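Local coordinates for lysozyme inhibitor LprI-like N-terminal domain-containing protein (Pseudomonas putida, PDB 3GI7), which is a secreted protein of unknown function that may be related to inhibitors of lysozyme, at residues Ala30-Arg44 / Ser100-Ser112. Residues are numbered along the deposited sequence; the frame is centred on the assembly and turned at random. Where two conformers were deposited one is given.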
ATOM      1  N   ALA A  30      -9.963  11.589   6.997  1.00 20.49           N
ATOM      2  CA  ALA A  30      -9.097  11.017   5.957  1.00 20.02           C
ATOM      3  C   ALA A  30      -9.168  11.897   4.699  1.00 21.13           C
ATOM      4  O   ALA A  30      -8.157  12.145   4.036  1.00 21.65           O
ATOM      5  CB  ALA A  30      -9.523   9.584   5.660  1.00 19.42           C
ATOM      6  N   GLU A  31     -10.352  12.363   4.362  1.00 19.28           N
ATOM      7  CA  GLU A  31     -10.517  13.213   3.192  1.00 21.15           C
ATOM      8  C   GLU A  31      -9.823  14.562   3.384  1.00 21.24           C
ATOM      9  O   GLU A  31      -9.247  15.089   2.415  1.00 22.91           O
ATOM     10  CB  GLU A  31     -12.002  13.379   2.770  1.00 23.32           C
ATOM     11  CG  GLU A  31     -12.565  12.046   2.268  1.00 20.00           C
ATOM     12  CD  GLU A  31     -13.879  12.090   1.525  1.00 33.22           C
ATOM     13  OE1 GLU A  31     -14.766  12.776   2.028  1.00 30.63           O
ATOM     14  OE2 GLU A  31     -13.990  11.418   0.441  1.00 31.23           O
ATOM     15  N   ARG A  32      -9.880  15.129   4.593  1.00 21.24           N
ATOM     16  CA  ARG A  32      -9.207  16.406   4.882  1.00 22.03           C
ATOM     17  C   ARG A  32      -7.683  16.209   4.836  1.00 22.80           C
ATOM     18  O   ARG A  32      -6.945  17.006   4.257  1.00 22.25           O
ATOM     19  CB  ARG A  32      -9.576  16.971   6.268  1.00 24.96           C
ATOM     20  CG  ARG A  32     -10.965  17.576   6.376  1.00 35.55           C
ATOM     21  N   GLU A  33      -7.206  15.119   5.396  1.00 22.95           N
ATOM     22  CA  GLU A  33      -5.759  14.824   5.314  1.00 22.48           C
ATOM     23  C   GLU A  33      -5.292  14.599   3.859  1.00 24.61           C
ATOM     24  O   GLU A  33      -4.209  15.017   3.477  1.00 24.16           O
ATOM     25  CB  GLU A  33      -5.434  13.628   6.161  1.00 23.84           C
ATOM     26  CG  GLU A  33      -5.631  13.950   7.631  1.00 31.42           C
ATOM     27  CD  GLU A  33      -5.218  12.805   8.545  1.00 41.67           C
ATOM     28  OE1 GLU A  33      -5.053  11.655   8.065  1.00 52.04           O
ATOM     29  OE2 GLU A  33      -5.078  13.053   9.754  1.00 51.45           O
ATOM     30  N   LEU A  34      -6.112  13.954   3.042  1.00 22.20           N
ATOM     31  CA  LEU A  34      -5.761  13.772   1.644  1.00 20.00           C
ATOM     32  C   LEU A  34      -5.686  15.107   0.927  1.00 21.16           C
ATOM     33  O   LEU A  34      -4.738  15.368   0.198  1.00 20.41           O
ATOM     34  CB  LEU A  34      -6.759  12.883   0.952  1.00 19.19           C
ATOM     35  CG  LEU A  34      -6.623  12.749  -0.565  1.00 22.00           C
ATOM     36  CD1 LEU A  34      -5.247  12.199  -0.942  1.00 17.40           C
ATOM     37  CD2 LEU A  34      -7.740  11.843  -1.132  1.00 19.34           C
ATOM     38  N   GLN A  35      -6.669  15.974   1.134  1.00 21.18           N
ATOM     39  CA  GLN A  35      -6.614  17.304   0.513  1.00 22.66           C
ATOM     40  C   GLN A  35      -5.340  18.042   0.908  1.00 22.68           C
ATOM     41  O   GLN A  35      -4.715  18.721   0.068  1.00 23.21           O
ATOM     42  CB  GLN A  35      -7.859  18.131   0.825  1.00 22.81           C
ATOM     43  CG  GLN A  35      -7.889  19.535   0.159  1.00 23.52           C
ATOM     44  CD  GLN A  35      -8.000  19.439  -1.339  1.00 34.29           C
ATOM     45  OE1 GLN A  35      -8.871  18.737  -1.843  1.00 36.07           O
ATOM     46  NE2 GLN A  35      -7.123  20.141  -2.070  1.00 31.76           N
ATOM     47  N   SER A  36      -4.951  17.960   2.179  1.00 22.26           N
ATOM     48  CA  SER A  36      -3.708  18.598   2.629  1.00 24.01           C
ATOM     49  C   SER A  36      -2.495  18.013   1.930  1.00 24.09           C
ATOM     50  O   SER A  36      -1.556  18.755   1.554  1.00 22.96           O
ATOM     51  CB  SER A  36      -3.517  18.472   4.136  1.00 24.73           C
ATOM     52  OG  SER A  36      -4.567  19.146   4.786  1.00 36.71           O
ATOM     53  N   ALA A  37      -2.485  16.693   1.773  1.00 21.71           N
ATOM     54  CA  ALA A  37      -1.393  16.036   1.062  1.00 20.76           C
ATOM     55  C   ALA A  37      -1.332  16.475  -0.396  1.00 21.05           C
ATOM     56  O   ALA A  37      -0.231  16.689  -0.923  1.00 22.56           O
ATOM     57  CB  ALA A  37      -1.494  14.484   1.159  1.00 16.06           C
ATOM     58  N   TYR A  38      -2.495  16.584  -1.046  1.00 19.86           N
ATOM     59  CA  TYR A  38      -2.573  17.014  -2.438  1.00 19.00           C
ATOM     60  C   TYR A  38      -2.025  18.468  -2.584  1.00 20.19           C
ATOM     61  O   TYR A  38      -1.193  18.757  -3.452  1.00 20.93           O
ATOM     62  CB  TYR A  38      -4.003  16.933  -2.902  1.00 19.01           C
ATOM     63  CG  TYR A  38      -4.186  17.388  -4.312  1.00 19.24           C
ATOM     64  CD1 TYR A  38      -4.037  16.514  -5.360  1.00 18.81           C
ATOM     65  CD2 TYR A  38      -4.414  18.741  -4.598  1.00 23.22           C
ATOM     66  CE1 TYR A  38      -4.185  16.955  -6.703  1.00 20.94           C
ATOM     67  CE2 TYR A  38      -4.539  19.195  -5.911  1.00 23.84           C
ATOM     68  CZ  TYR A  38      -4.407  18.302  -6.951  1.00 26.12           C
ATOM     69  OH  TYR A  38      -4.525  18.729  -8.221  1.00 23.31           O
ATOM     70  N   ASP A  39      -2.462  19.341  -1.692  1.00 21.13           N
ATOM     71  CA  ASP A  39      -2.123  20.759  -1.749  1.00 21.90           C
ATOM     72  C   ASP A  39      -0.602  20.908  -1.549  1.00 22.54           C
ATOM     73  O   ASP A  39       0.042  21.714  -2.215  1.00 19.52           O
ATOM     74  CB  ASP A  39      -2.871  21.542  -0.639  1.00 22.21           C
ATOM     75  CG  ASP A  39      -4.369  21.725  -0.907  1.00 21.56           C
ATOM     76  OD1 ASP A  39      -4.867  21.468  -2.006  1.00 29.40           O
ATOM     77  OD2 ASP A  39      -5.053  22.188   0.003  1.00 31.77           O
ATOM     78  N   GLU A  40      -0.070  20.132  -0.611  1.00 21.73           N
ATOM     79  CA  GLU A  40       1.353  20.154  -0.332  0.50 23.15           C
ATOM     80  C   GLU A  40       2.179  19.543  -1.477  1.00 22.02           C
ATOM     81  O   GLU A  40       3.288  20.017  -1.749  1.00 20.91           O
ATOM     82  CB  GLU A  40       1.659  19.504   1.014  0.50 23.81           C
ATOM     83  CG  GLU A  40       1.126  20.310   2.202  0.50 30.71           C
ATOM     84  CD  GLU A  40       1.403  19.657   3.556  0.50 37.37           C
ATOM     85  OE1 GLU A  40       2.002  20.327   4.431  0.50 47.85           O
ATOM     86  OE2 GLU A  40       1.026  18.486   3.747  0.50 39.90           O
ATOM     87  N   LEU A  41       1.654  18.541  -2.174  1.00 19.75           N
ATOM     88  CA  LEU A  41       2.367  17.977  -3.330  1.00 17.99           C
ATOM     89  C   LEU A  41       2.531  19.044  -4.424  1.00 18.31           C
ATOM     90  O   LEU A  41       3.598  19.167  -5.026  1.00 17.63           O
ATOM     91  CB  LEU A  41       1.632  16.779  -3.929  1.00 19.44           C
ATOM     92  CG  LEU A  41       2.098  16.314  -5.301  1.00 18.21           C
ATOM     93  CD1 LEU A  41       3.508  15.738  -5.285  1.00 17.78           C
ATOM     94  CD2 LEU A  41       1.080  15.283  -5.897  1.00 23.54           C
ATOM     95  N   ILE A  42       1.455  19.769  -4.678  1.00 19.93           N
ATOM     96  CA  ILE A  42       1.465  20.873  -5.663  1.00 20.53           C
ATOM     97  C   ILE A  42       2.591  21.862  -5.339  1.00 20.38           C
ATOM     98  O   ILE A  42       3.387  22.220  -6.217  1.00 22.91           O
ATOM     99  CB  ILE A  42       0.126  21.568  -5.729  1.00 19.53           C
ATOM    100  CG1 ILE A  42      -0.983  20.614  -6.217  1.00 21.40           C
ATOM    101  CG2 ILE A  42       0.193  22.873  -6.645  1.00 23.55           C
ATOM    102  CD1 ILE A  42      -0.862  20.176  -7.645  1.00 25.22           C
ATOM    103  N   GLU A  43       2.679  22.276  -4.083  1.00 22.31           N
ATOM    104  CA  GLU A  43       3.724  23.200  -3.636  1.00 20.31           C
ATOM    105  C   GLU A  43       5.105  22.576  -3.752  1.00 21.03           C
ATOM    106  O   GLU A  43       6.021  23.244  -4.170  1.00 16.10           O
ATOM    107  CB  GLU A  43       3.493  23.669  -2.191  1.00 22.61           C
ATOM    108  CG  GLU A  43       2.317  24.575  -2.006  1.00 30.24           C
ATOM    109  N   ARG A  44       5.270  21.297  -3.386  1.00 15.64           N
ATOM    110  CA  ARG A  44       6.562  20.624  -3.509  1.00 18.13           C
ATOM    111  C   ARG A  44       6.989  20.483  -4.957  1.00 19.03           C
ATOM    112  O   ARG A  44       8.160  20.679  -5.263  1.00 20.69           O
ATOM    113  CB  ARG A  44       6.573  19.233  -2.806  1.00 17.49           C
ATOM    114  CG  ARG A  44       6.418  19.399  -1.296  1.00 26.00           C
ATOM    115  CD  ARG A  44       6.290  18.064  -0.592  1.00 32.52           C
ATOM    116  NE  ARG A  44       7.581  17.439  -0.364  1.00 31.82           N
ATOM    117  CZ  ARG A  44       7.762  16.136  -0.089  1.00 38.52           C
ATOM    118  NH1 ARG A  44       6.732  15.282  -0.074  1.00 35.03           N
ATOM    119  NH2 ARG A  44       9.000  15.679   0.142  1.00 32.10           N
ATOM    120  N   SER A 100      -8.373   6.741   0.809  1.00 17.27           N
ATOM    121  CA  SER A 100      -7.910   8.107   0.906  1.00 18.45           C
ATOM    122  C   SER A 100      -6.542   8.164   1.616  1.00 22.90           C
ATOM    123  O   SER A 100      -5.652   8.951   1.216  1.00 20.90           O
ATOM    124  CB  SER A 100      -8.911   9.011   1.608  1.00 20.50           C
ATOM    125  OG  SER A 100     -10.158   9.032   0.901  1.00 19.98           O
ATOM    126  N   ASP A 101      -6.376   7.349   2.668  1.00 20.15           N
ATOM    127  CA  ASP A 101      -5.093   7.286   3.397  1.00 21.58           C
ATOM    128  C   ASP A 101      -3.999   6.803   2.485  1.00 20.38           C
ATOM    129  O   ASP A 101      -2.887   7.353   2.528  1.00 20.63           O
ATOM    130  CB  ASP A 101      -5.159   6.335   4.600  1.00 21.74           C
ATOM    131  CG  ASP A 101      -6.022   6.851   5.734  1.00 28.71           C
ATOM    132  OD1 ASP A 101      -6.310   8.076   5.781  1.00 23.53           O
ATOM    133  OD2 ASP A 101      -6.361   5.979   6.604  1.00 29.89           O
ATOM    134  N   GLU A 102      -4.282   5.750   1.713  1.00 19.75           N
ATOM    135  CA  GLU A 102      -3.293   5.205   0.795  0.50 19.55           C
ATOM    136  C   GLU A 102      -2.927   6.233  -0.301  1.00 19.38           C
ATOM    137  O   GLU A 102      -1.765   6.339  -0.669  1.00 17.75           O
ATOM    138  CB  GLU A 102      -3.750   3.873   0.194  0.50 20.56           C
ATOM    139  CG  GLU A 102      -3.908   2.773   1.243  0.50 20.67           C
ATOM    140  CD  GLU A 102      -4.730   1.608   0.731  0.50 23.93           C
ATOM    141  OE1 GLU A 102      -5.279   1.720  -0.381  0.50 28.16           O
ATOM    142  OE2 GLU A 102      -4.782   0.560   1.409  0.50 31.88           O
ATOM    143  N   ARG A 103      -3.907   6.980  -0.802  1.00 17.85           N
ATOM    144  CA  ARG A 103      -3.651   8.014  -1.819  1.00 18.61           C
ATOM    145  C   ARG A 103      -2.817   9.134  -1.229  1.00 16.96           C
ATOM    146  O   ARG A 103      -1.894   9.649  -1.882  1.00 18.83           O
ATOM    147  CB  ARG A 103      -4.946   8.575  -2.423  1.00 19.83           C
ATOM    148  CG  ARG A 103      -4.679   9.515  -3.612  1.00 20.30           C
ATOM    149  CD  ARG A 103      -4.075   8.790  -4.777  1.00 21.37           C
ATOM    150  NE  ARG A 103      -3.959   9.685  -5.913  1.00 18.20           N
ATOM    151  CZ  ARG A 103      -3.456   9.295  -7.086  1.00 16.67           C
ATOM    152  NH1 ARG A 103      -3.056   8.045  -7.272  1.00 18.44           N
ATOM    153  NH2 ARG A 103      -3.358  10.181  -8.059  1.00 19.41           N
ATOM    154  N   ALA A 104      -3.085   9.496   0.020  1.00 17.66           N
ATOM    155  CA  ALA A 104      -2.350  10.542   0.670  1.00 19.47           C
ATOM    156  C   ALA A 104      -0.886  10.144   0.800  1.00 19.04           C
ATOM    157  O   ALA A 104       0.010  10.964   0.560  1.00 18.03           O
ATOM    158  CB  ALA A 104      -2.952  10.894   2.048  1.00 18.10           C
ATOM    159  N   GLU A 105      -0.636   8.889   1.203  1.00 16.13           N
ATOM    160  CA  GLU A 105       0.729   8.397   1.291  1.00 18.59           C
ATOM    161  C   GLU A 105       1.438   8.449  -0.075  1.00 18.50           C
ATOM    162  O   GLU A 105       2.576   8.869  -0.179  1.00 17.72           O
ATOM    163  CB  GLU A 105       0.782   6.981   1.829  1.00 17.96           C
ATOM    164  CG  GLU A 105       2.183   6.487   1.948  1.00 17.03           C
ATOM    165  CD  GLU A 105       2.299   5.050   2.413  1.00 36.37           C
ATOM    166  OE1 GLU A 105       1.614   4.725   3.394  1.00 42.64           O
ATOM    167  OE2 GLU A 105       3.161   4.329   1.855  1.00 34.85           O
ATOM    168  N   TYR A 106       0.757   8.016  -1.112  1.00 16.51           N
ATOM    169  CA  TYR A 106       1.321   8.064  -2.435  1.00 16.83           C
ATOM    170  C   TYR A 106       1.682   9.506  -2.872  1.00 15.99           C
ATOM    171  O   TYR A 106       2.733   9.749  -3.411  1.00 16.72           O
ATOM    172  CB  TYR A 106       0.323   7.455  -3.416  1.00 18.06           C
ATOM    173  CG  TYR A 106       0.751   7.552  -4.855  1.00 18.44           C
ATOM    174  CD1 TYR A 106       1.879   6.879  -5.301  1.00 20.84           C
ATOM    175  CD2 TYR A 106       0.080   8.389  -5.747  1.00 22.14           C
ATOM    176  CE1 TYR A 106       2.294   6.978  -6.627  1.00 24.04           C
ATOM    177  CE2 TYR A 106       0.469   8.484  -7.075  1.00 23.34           C
ATOM    178  CZ  TYR A 106       1.590   7.797  -7.504  1.00 29.71           C
ATOM    179  OH  TYR A 106       2.015   7.869  -8.814  1.00 31.64           O
ATOM    180  N   LEU A 107       0.795  10.460  -2.625  1.00 15.97           N
ATOM    181  CA  LEU A 107       1.049  11.870  -3.018  1.00 16.50           C
ATOM    182  C   LEU A 107       2.223  12.459  -2.232  1.00 16.33           C
ATOM    183  O   LEU A 107       3.055  13.182  -2.772  1.00 18.21           O
ATOM    184  CB  LEU A 107      -0.225  12.694  -2.803  1.00 17.21           C
ATOM    185  CG  LEU A 107      -1.410  12.326  -3.710  1.00 17.57           C
ATOM    186  CD1 LEU A 107      -2.562  13.325  -3.411  1.00 16.33           C
ATOM    187  CD2 LEU A 107      -1.046  12.280  -5.198  1.00 17.89           C
ATOM    188  N   ARG A 108       2.308  12.146  -0.946  1.00 15.95           N
ATOM    189  CA  ARG A 108       3.477  12.523  -0.161  0.50 15.26           C
ATOM    190  C   ARG A 108       4.755  11.951  -0.756  1.00 16.59           C
ATOM    191  O   ARG A 108       5.773  12.636  -0.819  1.00 16.66           O
ATOM    192  CB  ARG A 108       3.345  12.069   1.281  0.50 14.35           C
ATOM    193  CG  ARG A 108       2.156  12.711   2.034  0.50 16.99           C
ATOM    194  CD  ARG A 108       2.177  12.425   3.524  0.50 20.08           C
ATOM    195  NE  ARG A 108       0.930  12.855   4.140  0.50 16.89           N
ATOM    196  CZ  ARG A 108      -0.062  12.013   4.454  0.50 22.30           C
ATOM    197  NH1 ARG A 108       0.072  10.699   4.242  0.50 19.79           N
ATOM    198  NH2 ARG A 108      -1.197  12.475   4.972  0.50 16.66           N
ATOM    199  N   SER A 109       4.706  10.687  -1.184  1.00 16.29           N
ATOM    200  CA  SER A 109       5.885  10.020  -1.734  1.00 15.38           C
ATOM    201  C   SER A 109       6.345  10.637  -3.065  1.00 19.10           C
ATOM    202  O   SER A 109       7.519  10.661  -3.343  1.00 17.21           O
ATOM    203  CB  SER A 109       5.652   8.511  -1.963  1.00 15.16           C
ATOM    204  OG  SER A 109       4.986   8.322  -3.213  1.00 21.94           O
ATOM    205  N   LEU A 110       5.407  11.137  -3.846  1.00 20.91           N
ATOM    206  CA  LEU A 110       5.712  11.745  -5.145  0.50 22.45           C
ATOM    207  C   LEU A 110       6.465  13.043  -5.012  1.00 22.59           C
ATOM    208  O   LEU A 110       7.319  13.339  -5.836  1.00 24.12           O
ATOM    209  CB  LEU A 110       4.442  12.019  -5.952  0.50 22.20           C
ATOM    210  CG  LEU A 110       3.773  10.815  -6.566  0.50 17.73           C
ATOM    211  CD1 LEU A 110       2.597  11.330  -7.416  0.50 13.46           C
ATOM    212  CD2 LEU A 110       4.699   9.945  -7.421  0.50 18.75           C
ATOM    213  N   GLY A 111       6.193  13.819  -3.968  1.00 19.72           N
ATOM    214  CA  GLY A 111       6.838  15.083  -3.800  1.00 29.97           C
ATOM    215  C   GLY A 111       8.296  14.878  -3.488  1.00 33.20           C
ATOM    216  O   GLY A 111       9.091  15.739  -3.790  1.00 26.38           O
ATOM    217  N   SER A 112       8.618  13.718  -2.888  1.00 35.65           N
ATOM    218  CA  SER A 112       9.995  13.379  -2.512  1.00 38.30           C
ATOM    219  C   SER A 112      10.799  12.668  -3.584  1.00 42.77           C
ATOM    220  O   SER A 112      11.940  12.300  -3.328  1.00 42.33           O
ATOM    221  CB  SER A 112       9.991  12.459  -1.286  1.00 38.74           C
ATOM    222  OG  SER A 112       9.350  13.065  -0.167  1.00 35.96           O
TER
HETATM  223  O   HOH W   1      -5.865  10.421   4.327  1.00 26.33           O
HETATM  224  O   HOH W   2     -11.625  10.725  -0.815  1.00 19.08           O
HETATM  225  O   HOH W   3      -3.450  10.696   5.552  1.00 28.98           O
HETATM  226  O   HOH W   4      -6.743   9.565   7.995  1.00 30.45           O
HETATM  227  O   HOH W   5      -1.964  15.076   5.019  1.00 32.12           O
HETATM  228  O   HOH W   6       4.318  15.582  -1.686  1.00 20.54           O
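Ser112 OG is gripped from two sides of a subunit interface: Arg44 NH2 donates to Ser112 OG at 2.7 Å, the oxygen lying 18° out of the guanidinium plane, and it also bonds to Arg108 O of the second subunit. The Arg44 chain bends at its third torsion (chi3 82°), and the bend brings one face of the guanidinium over Gly111, whose C lies 3.6 Å from the guanidinium plane, over its centre. Arg44 NH1 makes a weak bond to Arg108 O of its own chain and reaches Leu107 O through a water. Replacing Arg44 by alanine would probably take the charged donor from Ser112 OG, remove the weak bond to Arg108 O and leave the water on Leu107 O without its second partner.

Further along, the contact turns apolar. Leu34 is a knob in the hole formed by Ser100, Arg103, Ala104 and Leu107, its CD1 3.6 Å from Ala104 N. Leu41 crosses Leu107 at about a right angle, CD2 to CD2 3.7 Å, while Ala37 CB meets Ala104 CB at 4.0 Å. Waters join Glu33 to Asp101 and to Arg108; the one shared with Asp101 bridges two carboxylates of like charge.

Over residues 30-44 and 100-111 the axes of helices 17-49 and 86-111 run nearly parallel, 15° apart and 8.7 Å at closest approach, and helix 55-77 completes the three-helix bundle by packing Trp66 against Leu34 and Arg103, and Ile59 against Tyr38.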